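Crov588 (Cafeteriavirus, PDB 6NYR) is of unknown function but folds as a circular leucine-rich-repeat protein built from tandem FNIP repeats. Local coordinates at residues S63-V69 and Y81-N86; K650-Y656 and F673-N679; L92-K97 and I112-P118. All coordinates share one frame; numbering follows the deposited sequence.

Contact 1: S63-V69 and Y81-N86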
loop_
_atom_site.group_PDB
_atom_site.type_symbol
_atom_site.label_atom_id
_atom_site.label_comp_id
_atom_site.label_asym_id
_atom_site.label_seq_id
_atom_site.Cartn_x
_atom_site.Cartn_y
_atom_site.Cartn_z
ATOM N N SER A 63 -4.558 2.175 23.485
ATOM C CA SER A 63 -5.682 1.793 24.332
ATOM C C SER A 63 -5.685 2.544 25.658
ATOM O O SER A 63 -4.638 2.782 26.266
ATOM C CB SER A 63 -5.641 0.287 24.602
ATOM O OG SER A 63 -6.140 -0.011 25.901
ATOM N N GLU A 64 -6.886 2.903 26.110
ATOM C CA GLU A 64 -7.097 3.603 27.373
ATOM C C GLU A 64 -7.347 2.648 28.541
ATOM O O GLU A 64 -7.775 3.091 29.611
ATOM C CB GLU A 64 -8.282 4.563 27.225
ATOM C CG GLU A 64 -8.100 5.596 26.119
ATOM C CD GLU A 64 -9.191 6.653 26.102
ATOM O OE1 GLU A 64 -10.063 6.632 26.996
ATOM O OE2 GLU A 64 -9.175 7.512 25.194
ATOM N N PHE A 65 -7.071 1.360 28.359
ATOM C CA PHE A 65 -7.313 0.357 29.388
ATOM C C PHE A 65 -6.287 0.462 30.510
ATOM O O PHE A 65 -5.077 0.437 30.265
ATOM C CB PHE A 65 -7.265 -1.033 28.741
ATOM C CG PHE A 65 -7.412 -2.174 29.700
ATOM C CD1 PHE A 65 -8.662 -2.550 30.155
ATOM C CD2 PHE A 65 -6.304 -2.891 30.123
ATOM C CE1 PHE A 65 -8.807 -3.608 31.029
ATOM C CE2 PHE A 65 -6.441 -3.951 30.998
ATOM C CZ PHE A 65 -7.698 -4.311 31.451
ATOM N N ASN A 66 -6.780 0.586 31.752
ATOM C CA ASN A 66 -5.940 0.418 32.940
ATOM C C ASN A 66 -6.808 -0.130 34.078
ATOM O O ASN A 66 -7.169 0.565 35.028
ATOM C CB ASN A 66 -5.242 1.712 33.374
ATOM C CG ASN A 66 -4.167 1.465 34.432
ATOM O OD1 ASN A 66 -3.762 0.321 34.664
ATOM N ND2 ASN A 66 -3.702 2.536 35.072
ATOM N N LYS A 67 -7.158 -1.408 33.977
ATOM C CA LYS A 67 -7.837 -2.122 35.046
ATOM C C LYS A 67 -6.898 -3.168 35.634
ATOM O O LYS A 67 -6.065 -3.741 34.925
ATOM C CB LYS A 67 -9.114 -2.808 34.542
ATOM C CG LYS A 67 -10.151 -1.870 33.954
ATOM C CD LYS A 67 -10.586 -0.816 34.957
ATOM C CE LYS A 67 -11.764 -0.013 34.432
ATOM N NZ LYS A 67 -12.066 1.162 35.296
ATOM N N ASP A 68 -7.035 -3.421 36.935
ATOM C CA ASP A 68 -6.316 -4.536 37.541
ATOM C C ASP A 68 -6.767 -5.836 36.891
ATOM O O ASP A 68 -7.963 -6.066 36.697
ATOM C CB ASP A 68 -6.546 -4.576 39.050
ATOM C CG ASP A 68 -5.919 -3.395 39.762
ATOM O OD1 ASP A 68 -6.168 -2.244 39.342
ATOM O OD2 ASP A 68 -5.172 -3.618 40.740
ATOM N N VAL A 69 -5.801 -6.672 36.525
ATOM C CA VAL A 69 -6.045 -7.902 35.783
ATOM C C VAL A 69 -5.296 -9.018 36.497
ATOM O O VAL A 69 -4.061 -9.064 36.455
ATOM C CB VAL A 69 -5.595 -7.788 34.322
ATOM C CG1 VAL A 69 -5.829 -9.091 33.582
ATOM C CG2 VAL A 69 -6.323 -6.637 33.626
ATOM N N TYR A 81 -0.458 -5.360 25.929
ATOM C CA TYR A 81 -1.069 -4.212 26.578
ATOM C C TYR A 81 -0.626 -2.909 25.915
ATOM O O TYR A 81 0.350 -2.858 25.160
ATOM C CB TYR A 81 -0.728 -4.186 28.073
ATOM C CG TYR A 81 -1.407 -5.255 28.900
ATOM C CD1 TYR A 81 -2.754 -5.154 29.222
ATOM C CD2 TYR A 81 -0.700 -6.353 29.372
ATOM C CE1 TYR A 81 -3.381 -6.118 29.988
ATOM C CE2 TYR A 81 -1.322 -7.327 30.137
ATOM C CZ TYR A 81 -2.662 -7.200 30.443
ATOM O OH TYR A 81 -3.292 -8.160 31.203
ATOM N N GLY A 82 -1.351 -1.833 26.244
ATOM C CA GLY A 82 -1.228 -0.570 25.569
ATOM C C GLY A 82 -0.594 0.515 26.415
ATOM O O GLY A 82 0.104 0.250 27.402
ATOM N N ILE A 83 -0.881 1.765 26.045
ATOM C CA ILE A 83 -0.089 2.895 26.513
ATOM C C ILE A 83 -0.408 3.281 27.949
ATOM O O ILE A 83 0.466 3.791 28.661
ATOM C CB ILE A 83 -0.302 4.087 25.562
ATOM C CG1 ILE A 83 0.689 5.213 25.863
ATOM C CG2 ILE A 83 -1.731 4.624 25.689
ATOM C CD1 ILE A 83 2.095 4.919 25.395
ATOM N N TYR A 84 -1.637 3.067 28.400
ATOM C CA TYR A 84 -2.063 3.537 29.711
ATOM C C TYR A 84 -2.057 2.444 30.775
ATOM O O TYR A 84 -2.378 2.728 31.934
ATOM C CB TYR A 84 -3.466 4.150 29.602
ATOM C CG TYR A 84 -3.513 5.557 29.040
ATOM C CD1 TYR A 84 -2.700 6.564 29.556
ATOM C CD2 TYR A 84 -4.375 5.881 28.000
ATOM C CE1 TYR A 84 -2.746 7.853 29.051
ATOM C CE2 TYR A 84 -4.423 7.173 27.486
ATOM C CZ TYR A 84 -3.609 8.149 28.015
ATOM O OH TYR A 84 -3.662 9.426 27.505
ATOM N N LYS A 85 -1.679 1.218 30.424
ATOM C CA LYS A 85 -1.761 0.099 31.354
ATOM C C LYS A 85 -0.531 0.036 32.252
ATOM O O LYS A 85 0.606 0.084 31.772
ATOM C CB LYS A 85 -1.912 -1.212 30.584
ATOM C CG LYS A 85 -1.989 -2.462 31.453
ATOM C CD LYS A 85 -3.212 -2.443 32.364
ATOM C CE LYS A 85 -3.387 -3.777 33.087
ATOM N NZ LYS A 85 -2.897 -3.754 34.497
ATOM N N ASN A 86 -0.768 -0.071 33.555
ATOM C CA ASN A 86 0.264 -0.301 34.555
ATOM C C ASN A 86 0.180 -1.740 35.051
ATOM O O ASN A 86 -0.768 -2.471 34.755
ATOM C CB ASN A 86 0.104 0.680 35.724
ATOM C CG ASN A 86 1.392 0.886 36.498
ATOM O OD1 ASN A 86 2.332 0.100 36.392
ATOM N ND2 ASN A 86 1.439 1.954 37.286
HETATM O O HOH W 1 -3.917 0.619 27.849
HETATM O O HOH W 2 -4.100 -2.179 27.666
HETATM O O HOH W 3 -2.990 4.667 33.673
#
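F65 and K85 lie side by side and point the same way, with CE2 of the phenylalanine 3.7 Å from CE of the lysine. K85 leaves its backbone with CG anti to N (chi1 179°) and then bends at chi2, so its methylenes run past the ring instead of standing off it. The ammonium ends near the opposite loop, where NZ makes a weak hydrogen bond to K67 O. V69 closes this end: CG2 meets K85 CE and CG1 rests 3.6 Å from Y81 OH. The Y81 ring turns its edge to F65, the two touching through Y81 CE1 and F65 CE2 at 3.9 Å.

A polar row follows. N66 crosses K85 at about a right angle, and its OD1 accepts N86 N at 3.2 Å. That bond is straight at the hydrogen (176°), but the donor sits well above the carbonyl plane. Farther along, the Y84 ring lies beside E64, and its CD2 edge reaches E64 CA at 3.6 Å.

Waters also bridge the loops. Water 1 donates to S63 O and F65 O and weakly accepts Y84 N, so that it spans the two segments; water 3 donates to Y84 O at 2.7 Å while weakly accepting from N66 ND2. Within the first loop, S63 OG takes F65 N at 3.0 Å in an ST turn that fixes the backbone leading into F65.

In the next shell, F59 stacks on F65 and also meets Y81, while E91 forms a salt bridge with K85. N43 OD1 accepts N66 N just as N66 OD1 accepts N86 N, consistent with the stacked asparagines that link successive coils in leucine-rich-repeat solenoids.

Contact 2: K650-Y656 and F673-N679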
loop_
_atom_site.group_PDB
_atom_site.type_symbol
_atom_site.label_atom_id
_atom_site.label_comp_id
_atom_site.label_asym_id
_atom_site.label_seq_id
_atom_site.Cartn_x
_atom_site.Cartn_y
_atom_site.Cartn_z
ATOM N N LYS A 650 -30.700 -8.326 4.319
ATOM C CA LYS A 650 -29.647 -8.773 5.222
ATOM C C LYS A 650 -29.029 -7.647 6.031
ATOM O O LYS A 650 -28.723 -7.842 7.210
ATOM C CB LYS A 650 -28.552 -9.497 4.429
ATOM C CG LYS A 650 -29.027 -10.786 3.762
ATOM C CD LYS A 650 -27.886 -11.506 3.054
ATOM C CE LYS A 650 -28.368 -12.747 2.312
ATOM N NZ LYS A 650 -28.880 -13.779 3.273
ATOM N N VAL A 651 -28.842 -6.470 5.438
ATOM C CA VAL A 651 -28.165 -5.366 6.108
ATOM C C VAL A 651 -28.885 -4.063 5.795
ATOM O O VAL A 651 -29.095 -3.727 4.626
ATOM C CB VAL A 651 -26.683 -5.271 5.688
ATOM C CG1 VAL A 651 -26.036 -4.032 6.286
ATOM C CG2 VAL A 651 -25.936 -6.526 6.105
ATOM N N LEU A 652 -29.241 -3.324 6.844
ATOM C CA LEU A 652 -29.803 -1.984 6.725
ATOM C C LEU A 652 -28.796 -0.995 7.301
ATOM O O LEU A 652 -28.421 -1.101 8.474
ATOM C CB LEU A 652 -31.140 -1.884 7.457
ATOM C CG LEU A 652 -31.751 -0.488 7.587
ATOM C CD1 LEU A 652 -32.008 0.109 6.212
ATOM C CD2 LEU A 652 -33.041 -0.551 8.397
ATOM N N LYS A 653 -28.360 -0.044 6.478
ATOM C CA LYS A 653 -27.388 0.969 6.875
ATOM C C LYS A 653 -28.103 2.294 7.115
ATOM O O LYS A 653 -28.790 2.805 6.223
ATOM C CB LYS A 653 -26.316 1.128 5.796
ATOM C CG LYS A 653 -25.246 2.159 6.106
ATOM C CD LYS A 653 -24.182 1.621 7.047
ATOM C CE LYS A 653 -23.072 0.932 6.261
ATOM N NZ LYS A 653 -22.101 1.916 5.689
ATOM N N ILE A 654 -27.898 2.868 8.301
ATOM C CA ILE A 654 -28.719 3.965 8.800
ATOM C C ILE A 654 -27.846 4.961 9.550
ATOM O O ILE A 654 -26.837 4.599 10.161
ATOM C CB ILE A 654 -29.844 3.417 9.715
ATOM C CG1 ILE A 654 -30.983 2.820 8.878
ATOM C CG2 ILE A 654 -30.364 4.482 10.663
ATOM C CD1 ILE A 654 -31.577 3.784 7.867
ATOM N N TYR A 655 -28.246 6.229 9.503
ATOM C CA TYR A 655 -27.609 7.259 10.316
ATOM C C TYR A 655 -28.082 7.098 11.755
ATOM O O TYR A 655 -29.290 7.108 12.020
ATOM C CB TYR A 655 -27.940 8.654 9.793
ATOM C CG TYR A 655 -27.355 9.777 10.630
ATOM C CD1 TYR A 655 -26.043 9.719 11.086
ATOM C CD2 TYR A 655 -28.107 10.900 10.950
ATOM C CE1 TYR A 655 -25.503 10.740 11.848
ATOM C CE2 TYR A 655 -27.572 11.928 11.708
ATOM C CZ TYR A 655 -26.268 11.843 12.154
ATOM O OH TYR A 655 -25.726 12.863 12.910
ATOM N N TYR A 656 -27.136 6.929 12.680
ATOM C CA TYR A 656 -27.495 6.738 14.080
ATOM C C TYR A 656 -28.431 7.832 14.574
ATOM O O TYR A 656 -29.418 7.547 15.262
ATOM C CB TYR A 656 -26.231 6.701 14.935
ATOM C CG TYR A 656 -26.473 6.310 16.369
ATOM C CD1 TYR A 656 -26.604 4.976 16.725
ATOM C CD2 TYR A 656 -26.571 7.269 17.367
ATOM C CE1 TYR A 656 -26.826 4.606 18.034
ATOM C CE2 TYR A 656 -26.794 6.910 18.679
ATOM C CZ TYR A 656 -26.922 5.577 19.007
ATOM O OH TYR A 656 -27.145 5.209 20.314
ATOM N N PHE A 673 -32.745 -9.185 9.834
ATOM C CA PHE A 673 -31.622 -8.494 9.220
ATOM C C PHE A 673 -30.790 -7.780 10.280
ATOM O O PHE A 673 -31.168 -7.678 11.449
ATOM C CB PHE A 673 -32.104 -7.491 8.161
ATOM C CG PHE A 673 -33.032 -6.442 8.695
ATOM C CD1 PHE A 673 -32.533 -5.263 9.230
ATOM C CD2 PHE A 673 -34.401 -6.628 8.658
ATOM C CE1 PHE A 673 -33.386 -4.296 9.723
ATOM C CE2 PHE A 673 -35.259 -5.664 9.150
ATOM C CZ PHE A 673 -34.750 -4.499 9.683
ATOM N N LYS A 674 -29.635 -7.294 9.843
ATOM C CA LYS A 674 -28.654 -6.629 10.689
ATOM C C LYS A 674 -28.640 -5.142 10.371
ATOM O O LYS A 674 -28.716 -4.745 9.205
ATOM C CB LYS A 674 -27.280 -7.264 10.468
ATOM C CG LYS A 674 -26.115 -6.549 11.095
ATOM C CD LYS A 674 -25.197 -6.019 10.005
ATOM C CE LYS A 674 -23.814 -5.704 10.551
ATOM N NZ LYS A 674 -23.005 -6.945 10.710
ATOM N N ILE A 675 -28.559 -4.320 11.414
ATOM C CA ILE A 675 -28.606 -2.869 11.275
ATOM C C ILE A 675 -27.208 -2.314 11.512
ATOM O O ILE A 675 -26.605 -2.552 12.566
ATOM C CB ILE A 675 -29.613 -2.233 12.245
ATOM C CG1 ILE A 675 -31.038 -2.662 11.899
ATOM C CG2 ILE A 675 -29.498 -0.715 12.205
ATOM C CD1 ILE A 675 -32.022 -2.473 13.033
ATOM N N GLU A 676 -26.700 -1.576 10.529
ATOM C CA GLU A 676 -25.415 -0.894 10.622
ATOM C C GLU A 676 -25.654 0.606 10.745
ATOM O O GLU A 676 -26.368 1.192 9.926
ATOM C CB GLU A 676 -24.552 -1.187 9.391
ATOM C CG GLU A 676 -23.943 -2.578 9.379
ATOM C CD GLU A 676 -23.118 -2.853 8.134
ATOM O OE1 GLU A 676 -22.761 -1.888 7.428
ATOM O OE2 GLU A 676 -22.840 -4.039 7.855
ATOM N N TYR A 677 -25.051 1.224 11.754
ATOM C CA TYR A 677 -25.176 2.661 11.957
ATOM C C TYR A 677 -23.911 3.364 11.475
ATOM O O TYR A 677 -22.817 2.794 11.489
ATOM C CB TYR A 677 -25.425 3.006 13.432
ATOM C CG TYR A 677 -26.712 2.439 13.990
ATOM C CD1 TYR A 677 -27.941 2.804 13.455
ATOM C CD2 TYR A 677 -26.701 1.554 15.063
ATOM C CE1 TYR A 677 -29.121 2.289 13.957
ATOM C CE2 TYR A 677 -27.879 1.038 15.574
ATOM C CZ TYR A 677 -29.084 1.410 15.018
ATOM O OH TYR A 677 -30.255 0.899 15.525
ATOM N N PHE A 678 -24.074 4.608 11.032
ATOM C CA PHE A 678 -22.938 5.465 10.724
ATOM C C PHE A 678 -23.113 6.815 11.408
ATOM O O PHE A 678 -24.207 7.184 11.847
ATOM C CB PHE A 678 -22.727 5.657 9.203
ATOM C CG PHE A 678 -23.872 6.322 8.489
ATOM C CD1 PHE A 678 -23.952 7.705 8.406
ATOM C CD2 PHE A 678 -24.853 5.563 7.871
ATOM C CE1 PHE A 678 -24.999 8.314 7.743
ATOM C CE2 PHE A 678 -25.902 6.168 7.207
ATOM C CZ PHE A 678 -25.971 7.544 7.139
ATOM N N ASN A 679 -21.998 7.535 11.514
ATOM C CA ASN A 679 -21.927 8.829 12.172
ATOM C C ASN A 679 -21.635 9.926 11.146
ATOM O O ASN A 679 -21.398 9.665 9.960
ATOM C CB ASN A 679 -20.835 8.841 13.243
ATOM C CG ASN A 679 -21.239 8.129 14.509
ATOM O OD1 ASN A 679 -20.611 7.148 14.905
ATOM N ND2 ASN A 679 -22.283 8.622 15.160
#
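Strands 651-655 and 674-678 run parallel at 25°, 4.6 Å apart at their axes, joined by six backbone hydrogen bonds that begin with K674 N to K650 O (2.8 Å) and finish with Y656 N to F678 O (3.1 Å).

One face carries V651, K653 and Y655 beside K674, E676 and F678. Here the F678 ring swings back over its neighbour because CG stands between the backbone N and the carbonyl carbon (chi1 62°). Its face covers Y655 CA, and CZ comes within 3.5 Å of Y655 CB; the two rings are nearly parallel but slid so far apart that they hardly overlap. K653 curls round at three successive torsions, bringing CE to 3.1 Å from E676 OE1, although NZ remains beyond salt-bridge distance of that oxygen.

Just past the strand end, Y656 turns its edge to the face of Y677, which shares its side of the sheet with L652, I654 and I675; Y656 CD1 lies over the rim 3.7 Å from Y677 CG, with the planes at 90°. I675 CG2 lies over the opposite face of Y677. At the start of the pair L652 and F673 lie alongside one another, CD2 4.0 Å from CE1.

W634 meets Y655 edge-to-face, and E2 touches both Y656 and Y677. The pairing thus rests on main-chain bonds reinforced by aromatic and aliphatic cover, while its opposite charges probably add only a loose, solvent-tempered attraction.

Contact 3: L92-K97 and I112-P118; sequences LQNLPK and IVENVLP
L92, in the last turn of its helix, is directed toward the loop 112-118, and its side chain meets three residues there. CB, at the root, packs against V116 CG1 at 3.7 Å. Farther out, CD1 touches I112 CD1 at 4.1 Å, with the two side chains crossing at about a right angle, and the same methyl lies 4.3 Å from L117 CD1. L92 carries CG anti to its carbonyl carbon (chi1 -57°) and is extended beyond that, which is how a single side chain spans from the valine to the isoleucine. V116 itself presents only one branch here, CG1 being the methyl that stands anti to the backbone N.

P118 makes the second centre. Its ring is directed at the 92-97 segment and meets L95 obliquely: CG abuts L95 CB at 3.8 Å, and CD lies 4.0 Å from L95 CD1. Beyond the leucine, K97 doubles back, bent at chi2 and chi3, to bring NZ to 3.7 Å from P118 CA. The ammonium end therefore sits beside P118 without a hydrogen bond to the 112-118 segment. The backbone of Q93 passes V116 O, with Q93 CA 3.9 Å away.

No hydrogen bond crosses between the segments; van der Waals packing of aliphatic groups holds them. The 92-97 segment is shaped internally, L95 N bonding to L92 O at 3.1 Å as the helix gives way to the loop.

L92 also touches the loop residues H87 and F108, E74 is touched by P96 and K97, and N94 ND2 bonds to N70 OD1 of the preceding coil. The contact thus joins the end of helix 89-93, which leads on to strand 101-103, to the loop connecting that strand with strand 123-125.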
loop_
_atom_site.group_PDB
_atom_site.type_symbol
_atom_site.label_atom_id
_atom_site.label_comp_id
_atom_site.label_asym_id
_atom_site.label_seq_id
_atom_site.Cartn_x
_atom_site.Cartn_y
_atom_site.Cartn_z
ATOM N N LEU A 92 1.728 -9.501 37.675
ATOM C CA LEU A 92 2.572 -10.287 36.781
ATOM C C LEU A 92 2.728 -11.712 37.293
ATOM O O LEU A 92 2.759 -12.668 36.508
ATOM C CB LEU A 92 3.936 -9.620 36.628
ATOM C CG LEU A 92 3.921 -8.179 36.118
ATOM C CD1 LEU A 92 5.347 -7.679 35.918
ATOM C CD2 LEU A 92 3.101 -8.064 34.841
ATOM N N GLN A 93 2.839 -11.867 38.612
ATOM C CA GLN A 93 2.929 -13.186 39.222
ATOM C C GLN A 93 1.641 -13.974 39.035
ATOM O O GLN A 93 1.664 -15.212 39.043
ATOM C CB GLN A 93 3.243 -13.002 40.707
ATOM C CG GLN A 93 4.025 -14.095 41.373
ATOM C CD GLN A 93 4.698 -13.588 42.642
ATOM O OE1 GLN A 93 4.765 -12.380 42.882
ATOM N NE2 GLN A 93 5.197 -14.507 43.457
ATOM N N ASN A 94 0.521 -13.283 38.845
ATOM C CA ASN A 94 -0.762 -13.928 38.612
ATOM C C ASN A 94 -1.046 -14.191 37.141
ATOM O O ASN A 94 -2.093 -14.764 36.828
ATOM C CB ASN A 94 -1.888 -13.071 39.205
ATOM C CG ASN A 94 -1.907 -13.109 40.722
ATOM O OD1 ASN A 94 -1.375 -14.035 41.338
ATOM N ND2 ASN A 94 -2.521 -12.101 41.333
ATOM N N LEU A 95 -0.156 -13.792 36.235
ATOM C CA LEU A 95 -0.305 -14.173 34.838
ATOM C C LEU A 95 -0.347 -15.697 34.720
ATOM O O LEU A 95 0.327 -16.407 35.474
ATOM C CB LEU A 95 0.843 -13.616 33.999
ATOM C CG LEU A 95 0.874 -12.102 33.786
ATOM C CD1 LEU A 95 2.165 -11.691 33.083
ATOM C CD2 LEU A 95 -0.334 -11.623 32.996
ATOM N N PRO A 96 -1.141 -16.226 33.792
ATOM C CA PRO A 96 -1.272 -17.683 33.687
ATOM C C PRO A 96 -0.014 -18.333 33.131
ATOM O O PRO A 96 0.687 -17.783 32.276
ATOM C CB PRO A 96 -2.459 -17.869 32.730
ATOM C CG PRO A 96 -2.452 -16.626 31.887
ATOM C CD PRO A 96 -1.955 -15.511 32.787
ATOM N N LYS A 97 0.266 -19.538 33.639
ATOM C CA LYS A 97 1.451 -20.283 33.230
ATOM C C LYS A 97 1.371 -20.773 31.788
ATOM O O LYS A 97 2.354 -21.335 31.289
ATOM C CB LYS A 97 1.682 -21.471 34.165
ATOM C CG LYS A 97 2.048 -21.080 35.596
ATOM C CD LYS A 97 3.252 -20.134 35.668
ATOM C CE LYS A 97 2.826 -18.670 35.585
ATOM N NZ LYS A 97 3.761 -17.761 36.325
ATOM N N ILE A 112 11.608 -6.007 38.085
ATOM C CA ILE A 112 11.125 -7.385 38.058
ATOM C C ILE A 112 12.225 -8.279 38.618
ATOM O O ILE A 112 13.351 -8.278 38.111
ATOM C CB ILE A 112 10.736 -7.826 36.640
ATOM C CG1 ILE A 112 9.568 -6.994 36.119
ATOM C CG2 ILE A 112 10.405 -9.320 36.623
ATOM C CD1 ILE A 112 9.229 -7.265 34.667
ATOM N N VAL A 113 11.896 -9.060 39.645
ATOM C CA VAL A 113 12.861 -9.967 40.250
ATOM C C VAL A 113 12.582 -11.409 39.848
ATOM O O VAL A 113 11.700 -11.679 39.028
ATOM C CB VAL A 113 12.870 -9.820 41.784
ATOM C CG1 VAL A 113 13.496 -8.490 42.186
ATOM C CG2 VAL A 113 11.455 -9.917 42.343
ATOM N N GLU A 114 13.355 -12.336 40.410
ATOM C CA GLU A 114 13.266 -13.741 40.042
ATOM C C GLU A 114 11.874 -14.302 40.302
ATOM O O GLU A 114 11.181 -13.907 41.243
ATOM C CB GLU A 114 14.304 -14.542 40.833
ATOM C CG GLU A 114 14.413 -16.006 40.463
ATOM C CD GLU A 114 15.607 -16.679 41.119
ATOM O OE1 GLU A 114 16.350 -15.994 41.857
ATOM O OE2 GLU A 114 15.804 -17.891 40.893
ATOM N N ASN A 115 11.469 -15.232 39.437
ATOM C CA ASN A 115 10.234 -15.995 39.608
ATOM C C ASN A 115 9.002 -15.095 39.612
ATOM O O ASN A 115 8.093 -15.258 40.429
ATOM C CB ASN A 115 10.274 -16.833 40.889
ATOM C CG ASN A 115 11.226 -18.005 40.792
ATOM O OD1 ASN A 115 12.176 -18.115 41.567
ATOM N ND2 ASN A 115 10.974 -18.894 39.839
ATOM N N VAL A 116 8.965 -14.141 38.690
ATOM C CA VAL A 116 7.792 -13.297 38.480
ATOM C C VAL A 116 7.182 -13.534 37.098
ATOM O O VAL A 116 6.025 -13.942 36.982
ATOM C CB VAL A 116 8.130 -11.805 38.697
ATOM C CG1 VAL A 116 6.892 -10.942 38.493
ATOM C CG2 VAL A 116 8.715 -11.591 40.087
ATOM N N LEU A 117 7.954 -13.301 36.035
ATOM C CA LEU A 117 7.446 -13.506 34.686
ATOM C C LEU A 117 7.133 -14.987 34.458
ATOM O O LEU A 117 7.846 -15.863 34.969
ATOM C CB LEU A 117 8.465 -13.022 33.664
ATOM C CG LEU A 117 8.352 -11.621 33.063
ATOM C CD1 LEU A 117 7.206 -10.798 33.609
ATOM C CD2 LEU A 117 9.683 -10.860 33.249
ATOM N N PRO A 118 6.094 -15.297 33.683
ATOM C CA PRO A 118 5.770 -16.704 33.400
ATOM C C PRO A 118 6.978 -17.477 32.892
ATOM O O PRO A 118 7.701 -17.026 32.001
ATOM C CB PRO A 118 4.669 -16.605 32.339
ATOM C CG PRO A 118 3.998 -15.284 32.625
ATOM C CD PRO A 118 5.097 -14.363 33.119
#

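Overall arrangement
Along the chain contact 1 comes first, then contact 3, and contact 2 near the C-terminus. Contacts 1 and 3 are neighbours, their centres about 18 Å apart and nearest atoms about 5 Å: the loop 81-86 runs on into helix 89-93, whose end enters contact 3. Contact 3 lies farther from the centre of the chain, about 40 Å against 31 Å for contact 1. Contact 2 joins the last two strands of the chain, its centre about 31 Å from that of contact 1 despite some 560 intervening residues, and N-terminal residue E2 touches it, as befits a solenoid curved into a ring.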